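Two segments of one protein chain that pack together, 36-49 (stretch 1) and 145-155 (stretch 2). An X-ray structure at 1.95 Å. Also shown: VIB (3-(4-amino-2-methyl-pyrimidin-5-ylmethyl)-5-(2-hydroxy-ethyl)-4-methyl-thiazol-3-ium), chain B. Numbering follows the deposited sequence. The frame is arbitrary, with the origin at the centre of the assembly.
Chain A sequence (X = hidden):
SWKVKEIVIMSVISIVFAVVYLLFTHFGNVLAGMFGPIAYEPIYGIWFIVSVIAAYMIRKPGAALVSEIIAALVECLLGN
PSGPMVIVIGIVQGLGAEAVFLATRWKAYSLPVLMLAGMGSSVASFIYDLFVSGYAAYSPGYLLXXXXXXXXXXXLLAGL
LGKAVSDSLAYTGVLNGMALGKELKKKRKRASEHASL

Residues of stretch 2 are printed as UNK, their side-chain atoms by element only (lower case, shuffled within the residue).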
# COMPACT_ATOMS: atom_id res chain seq x y z
N GLY A 36 -13.83 5.13 -19.20
CA GLY A 36 -12.54 5.77 -19.30
C GLY A 36 -11.75 5.65 -18.00
O GLY A 36 -12.27 5.16 -16.99
N PRO A 37 -10.49 6.10 -18.02
CA PRO A 37 -9.57 5.88 -16.89
C PRO A 37 -10.06 6.48 -15.57
O PRO A 37 -9.80 5.88 -14.52
CB PRO A 37 -8.27 6.57 -17.35
CG PRO A 37 -8.64 7.43 -18.51
CD PRO A 37 -9.83 6.77 -19.16
N ILE A 38 -10.75 7.62 -15.60
CA ILE A 38 -11.16 8.26 -14.36
C ILE A 38 -11.99 7.30 -13.50
O ILE A 38 -11.99 7.40 -12.28
CB ILE A 38 -11.97 9.55 -14.63
CG1 ILE A 38 -12.21 10.32 -13.32
CG2 ILE A 38 -13.30 9.25 -15.34
CD1 ILE A 38 -12.79 11.70 -13.54
N ALA A 39 -12.68 6.36 -14.14
CA ALA A 39 -13.56 5.44 -13.42
C ALA A 39 -12.84 4.52 -12.42
O ALA A 39 -13.44 4.11 -11.44
CB ALA A 39 -14.37 4.60 -14.40
N TYR A 40 -11.57 4.19 -12.65
CA TYR A 40 -10.87 3.38 -11.65
C TYR A 40 -10.05 4.20 -10.65
O TYR A 40 -9.45 3.65 -9.73
CB TYR A 40 -9.96 2.32 -12.30
CG TYR A 40 -8.91 2.85 -13.25
CD1 TYR A 40 -7.93 3.76 -12.83
CD2 TYR A 40 -8.86 2.40 -14.56
CE1 TYR A 40 -6.96 4.22 -13.70
CE2 TYR A 40 -7.90 2.86 -15.44
CZ TYR A 40 -6.95 3.76 -15.01
OH TYR A 40 -6.01 4.21 -15.90
N GLU A 41 -10.03 5.52 -10.82
CA GLU A 41 -9.21 6.33 -9.92
C GLU A 41 -9.66 6.24 -8.44
O GLU A 41 -8.83 6.18 -7.55
CB GLU A 41 -9.19 7.79 -10.40
CG GLU A 41 -8.45 7.98 -11.73
CD GLU A 41 -6.93 7.73 -11.63
OE1 GLU A 41 -6.43 7.43 -10.53
OE2 GLU A 41 -6.24 7.86 -12.66
N PRO A 42 -10.98 6.22 -8.18
CA PRO A 42 -11.44 6.12 -6.79
C PRO A 42 -10.93 4.88 -6.04
O PRO A 42 -10.78 4.94 -4.81
CB PRO A 42 -12.96 6.07 -6.93
CG PRO A 42 -13.22 6.90 -8.14
CD PRO A 42 -12.11 6.47 -9.09
N ILE A 43 -10.69 3.77 -6.74
CA ILE A 43 -10.25 2.55 -6.07
C ILE A 43 -8.74 2.37 -6.14
O ILE A 43 -8.21 1.38 -5.65
CB ILE A 43 -10.91 1.27 -6.67
CG1 ILE A 43 -10.41 1.02 -8.10
CG2 ILE A 43 -12.44 1.34 -6.57
CD1 ILE A 43 -10.93 -0.25 -8.75
N TYR A 44 -8.04 3.34 -6.74
CA TYR A 44 -6.62 3.14 -7.08
C TYR A 44 -5.76 2.81 -5.85
O TYR A 44 -4.87 1.97 -5.93
CB TYR A 44 -6.04 4.37 -7.79
CG TYR A 44 -5.02 3.97 -8.85
CD1 TYR A 44 -3.77 3.50 -8.48
CD2 TYR A 44 -5.34 4.02 -10.21
CE1 TYR A 44 -2.84 3.11 -9.44
CE2 TYR A 44 -4.41 3.63 -11.18
CZ TYR A 44 -3.17 3.17 -10.79
OH TYR A 44 -2.26 2.78 -11.74
N GLY A 45 -6.03 3.46 -4.73
CA GLY A 45 -5.21 3.29 -3.54
C GLY A 45 -5.15 1.87 -3.01
O GLY A 45 -4.24 1.53 -2.25
N ILE A 46 -6.12 1.03 -3.38
CA ILE A 46 -6.09 -0.36 -2.95
C ILE A 46 -4.82 -1.04 -3.45
O ILE A 46 -4.28 -1.91 -2.76
CB ILE A 46 -7.31 -1.17 -3.46
CG1 ILE A 46 -7.53 -2.41 -2.58
CG2 ILE A 46 -7.11 -1.61 -4.90
CD1 ILE A 46 -7.93 -2.08 -1.13
N TRP A 47 -4.33 -0.64 -4.63
CA TRP A 47 -3.12 -1.28 -5.18
C TRP A 47 -1.84 -0.87 -4.45
O TRP A 47 -0.76 -1.38 -4.78
CB TRP A 47 -2.98 -0.98 -6.68
CG TRP A 47 -4.02 -1.70 -7.51
CD1 TRP A 47 -4.23 -3.05 -7.59
CD2 TRP A 47 -4.99 -1.09 -8.37
NE1 TRP A 47 -5.28 -3.32 -8.45
CE2 TRP A 47 -5.76 -2.13 -8.93
CE3 TRP A 47 -5.28 0.24 -8.72
CZ2 TRP A 47 -6.80 -1.88 -9.83
CZ3 TRP A 47 -6.32 0.48 -9.60
CH2 TRP A 47 -7.07 -0.57 -10.14
N PHE A 48 -1.95 0.05 -3.48
CA PHE A 48 -0.79 0.44 -2.66
C PHE A 48 -0.84 -0.11 -1.22
O PHE A 48 0.11 0.07 -0.46
CB PHE A 48 -0.66 1.96 -2.52
CG PHE A 48 -0.91 2.74 -3.78
CD1 PHE A 48 -0.56 2.24 -5.02
CD2 PHE A 48 -1.49 4.00 -3.69
CE1 PHE A 48 -0.80 2.99 -6.17
CE2 PHE A 48 -1.72 4.76 -4.82
CZ PHE A 48 -1.38 4.25 -6.07
N ILE A 49 -1.94 -0.74 -0.85
CA ILE A 49 -2.18 -1.02 0.57
C ILE A 49 -1.10 -1.92 1.19
O ILE A 49 -0.76 -1.75 2.35
CB ILE A 49 -3.58 -1.66 0.79
CG1 ILE A 49 -3.93 -1.63 2.29
CG2 ILE A 49 -3.63 -3.08 0.23
CD1 ILE A 49 -5.39 -1.93 2.59
N UNK A 145 -7.96 16.31 -12.32
CA UNK A 145 -9.03 15.66 -11.58
C UNK A 145 -8.64 14.22 -11.21
O UNK A 145 -8.86 13.78 -10.07
c UNK A 145 -12.00 17.26 -13.51
c UNK A 145 -11.38 14.79 -11.70
c UNK A 145 -10.88 17.09 -12.50
c UNK A 145 -10.35 15.66 -12.38
N UNK A 146 -8.02 13.50 -12.13
CA UNK A 146 -7.63 12.11 -11.86
C UNK A 146 -6.54 12.03 -10.78
O UNK A 146 -6.60 11.17 -9.91
c UNK A 146 -6.67 10.73 -16.29
s UNK A 146 -7.88 9.80 -15.35
c UNK A 146 -8.32 11.04 -14.10
c UNK A 146 -7.16 11.41 -13.14
N UNK A 147 -5.55 12.93 -10.85
CA UNK A 147 -4.50 12.96 -9.83
C UNK A 147 -5.07 13.23 -8.44
O UNK A 147 -4.67 12.59 -7.46
c UNK A 147 -1.61 12.78 -8.94
c UNK A 147 -2.30 14.12 -9.14
c UNK A 147 -3.44 14.01 -10.16
c UNK A 147 -1.30 15.20 -9.59
N UNK A 148 -5.97 14.20 -8.36
CA UNK A 148 -6.59 14.54 -7.08
C UNK A 148 -7.34 13.34 -6.51
O UNK A 148 -7.17 12.99 -5.33
c UNK A 148 -7.53 15.74 -7.21
c UNK A 148 -6.72 17.03 -7.41
c UNK A 148 -8.41 15.85 -5.99
N UNK A 149 -8.17 12.70 -7.34
CA UNK A 149 -8.87 11.49 -6.93
C UNK A 149 -7.88 10.40 -6.51
O UNK A 149 -8.07 9.74 -5.49
c UNK A 149 -10.84 11.98 -8.44
c UNK A 149 -11.70 11.57 -9.66
c UNK A 149 -10.44 9.64 -7.58
c UNK A 149 -9.78 10.94 -8.04
N UNK A 150 -6.83 10.20 -7.29
CA UNK A 150 -5.87 9.16 -6.94
C UNK A 150 -5.13 9.50 -5.63
O UNK A 150 -4.81 8.60 -4.86
n UNK A 150 -1.70 6.55 -11.33
c UNK A 150 -4.07 7.59 -7.85
c UNK A 150 -4.85 8.91 -8.05
c UNK A 150 -3.04 7.32 -8.96
c UNK A 150 -3.00 6.82 -11.38
n UNK A 150 -3.65 7.19 -10.28
n UNK A 150 -3.65 6.73 -12.54
N UNK A 151 -4.85 10.78 -5.41
CA UNK A 151 -4.21 11.19 -4.16
C UNK A 151 -5.11 10.88 -2.96
O UNK A 151 -4.66 10.34 -1.94
c UNK A 151 -3.84 12.67 -4.20
c UNK A 151 -2.61 13.05 -5.04
c UNK A 151 -1.34 12.61 -4.34
c UNK A 151 -2.58 14.54 -5.32
N UNK A 152 -6.39 11.20 -3.08
CA UNK A 152 -7.33 10.93 -1.99
C UNK A 152 -7.47 9.43 -1.74
O UNK A 152 -7.50 8.98 -0.59
c UNK A 152 -8.70 11.55 -2.28
c UNK A 152 -9.71 11.12 -1.23
c UNK A 152 -9.81 13.76 -2.79
c UNK A 152 -8.58 13.08 -2.34
N UNK A 153 -7.55 8.67 -2.83
CA UNK A 153 -7.71 7.22 -2.75
C UNK A 153 -6.47 6.57 -2.13
O UNK A 153 -6.58 5.63 -1.35
o UNK A 153 -8.07 5.21 -4.11
c UNK A 153 -7.97 6.63 -4.16
N UNK A 154 -5.28 7.08 -2.48
CA UNK A 154 -4.05 6.64 -1.85
C UNK A 154 -4.06 6.93 -0.35
O UNK A 154 -3.68 6.09 0.46
N UNK A 155 -4.51 8.12 0.02
CA UNK A 155 -4.55 8.50 1.44
C UNK A 155 -5.53 7.58 2.20
O UNK A 155 -5.22 7.11 3.30
c UNK A 155 -4.95 9.96 1.60
CM2 VIB B . 0.31 -3.89 -8.22
N4A VIB B . -1.64 0.16 -10.15
CM4 VIB B . -5.44 0.61 -13.10
O1 VIB B . -3.16 3.52 -14.22
C7 VIB B . -2.83 2.92 -15.46
C6 VIB B . -3.73 1.72 -15.65
C2 VIB B . -1.94 -1.07 -13.48
S1 VIB B . -1.90 -0.09 -14.70
C5 VIB B . -3.26 0.66 -14.67
C4 VIB B . -4.03 0.19 -13.54
N3 VIB B . -3.19 -0.90 -12.79
C7A VIB B . -3.72 -1.59 -11.62
C4A VIB B . -1.63 -1.28 -10.01
N3A VIB B . -0.73 -1.89 -9.24
C2A VIB B . -0.75 -3.25 -9.13
N1A VIB B . -1.69 -3.98 -9.79
C6A VIB B . -2.61 -3.38 -10.58
C5A VIB B . -2.58 -2.01 -10.68

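Position 145 opens the helical stretch with four side-chain carbons, forked at the first, one arm two carbons long; the shorter arm touches Ile38. That branching is isoleucine. Ile145 is largely exposed, and its CG2 meets CD1 of Ile38 at 3.9 Å, a small apolar contact.

Position 146 carries an unbranched chain of two carbons, a sulfur and a last carbon, lying against Pro37 and Ile38. Only methionine has this chain. The chain of Met146 packs along two residues: SD lies 3.8 Å from CB of Pro37, and CG 4.0 Å from CB of Ile38. A long, unbranched chain suits this buried place, where SD also comes 3.6 Å from N of Ile38.

Position 147 has four carbons forked at the second and touches nothing on stretch 1, hence leucine by its fork; Leu147 points away. Position 148 has one carbon bearing two more, out of reach of stretch 1, hence valine, and Val148 is exposed. This contact asks nothing of either beyond fitting a helix.

At position 149 four carbons again fork at the first, with one arm of two carbons; they point toward stretch 1 and touch Ile38, Glu41 and Pro42. This is isoleucine. CD1 of Ile149 reaches CG1 of Ile38 at 3.9 Å, and CG2 packs 3.6 Å from CB of Glu41 and 3.9 Å from CD of Pro42, so the two arms of the fork serve different neighbours.

Position 150 shows three carbons, a nitrogen, and a carbon carrying two further nitrogens, set against the carboxylate of Glu41 and the ring of Tyr44: arginine. Its planar cation can satisfy two demands at once. Along its edge, Arg150 NE donates to Glu41 OE1 and NH2 donates to Glu41 OE2, both at 2.8 Å and nearly straight, a two-pronged salt bridge. Its face lies flat on the ring of Tyr44, with planes at 12° and CZ 3.8 Å from the centroid of that ring, a cation-pi stack.

Position 151, four carbons forked at the second, touches nothing on stretch 1 and is leucine; Leu151 points away. Position 152, four carbons forked at the first with one longer arm, makes no contact either and is isoleucine; Ile152 is exposed. Again the contact demands only helix compatibility.

Position 153 has one carbon and one oxygen, the oxygen 2.8 Å from O of Pro42 and from N of Gly45: a serine. Its short hydroxyl can both give and accept: Ser153 OG donates to O of Pro42 and accepts from N of Gly45.

Position 154 has no side-chain atoms, and its CA lies 3.9 Å from CA of Gly45 and 4.1 Å from CD2 of Phe48, at the edge of that ring. It is glycine, and the bare backbone of Gly154 goes with this close approach. Position 155 has one carbon, touching nothing on stretch 1, an alanine; Ala155 faces away, unconstrained by this contact.

The contact thus grades from apolar packing around Ile38, through the Glu41–Arg150 salt bridge, to a glycine-to-glycine approach. There a CB on Gly45 would clash with O of Ser153, the atom that CA of Gly45 approaches at 3.5 Å in a CA-H...O contact. Tyr44, stacked on Arg150, also donates from OH to O1 of VIB at 2.7 Å, linking the interface to the ligand.

Stretch 2, residues 145-155: IMLVIRLISGA
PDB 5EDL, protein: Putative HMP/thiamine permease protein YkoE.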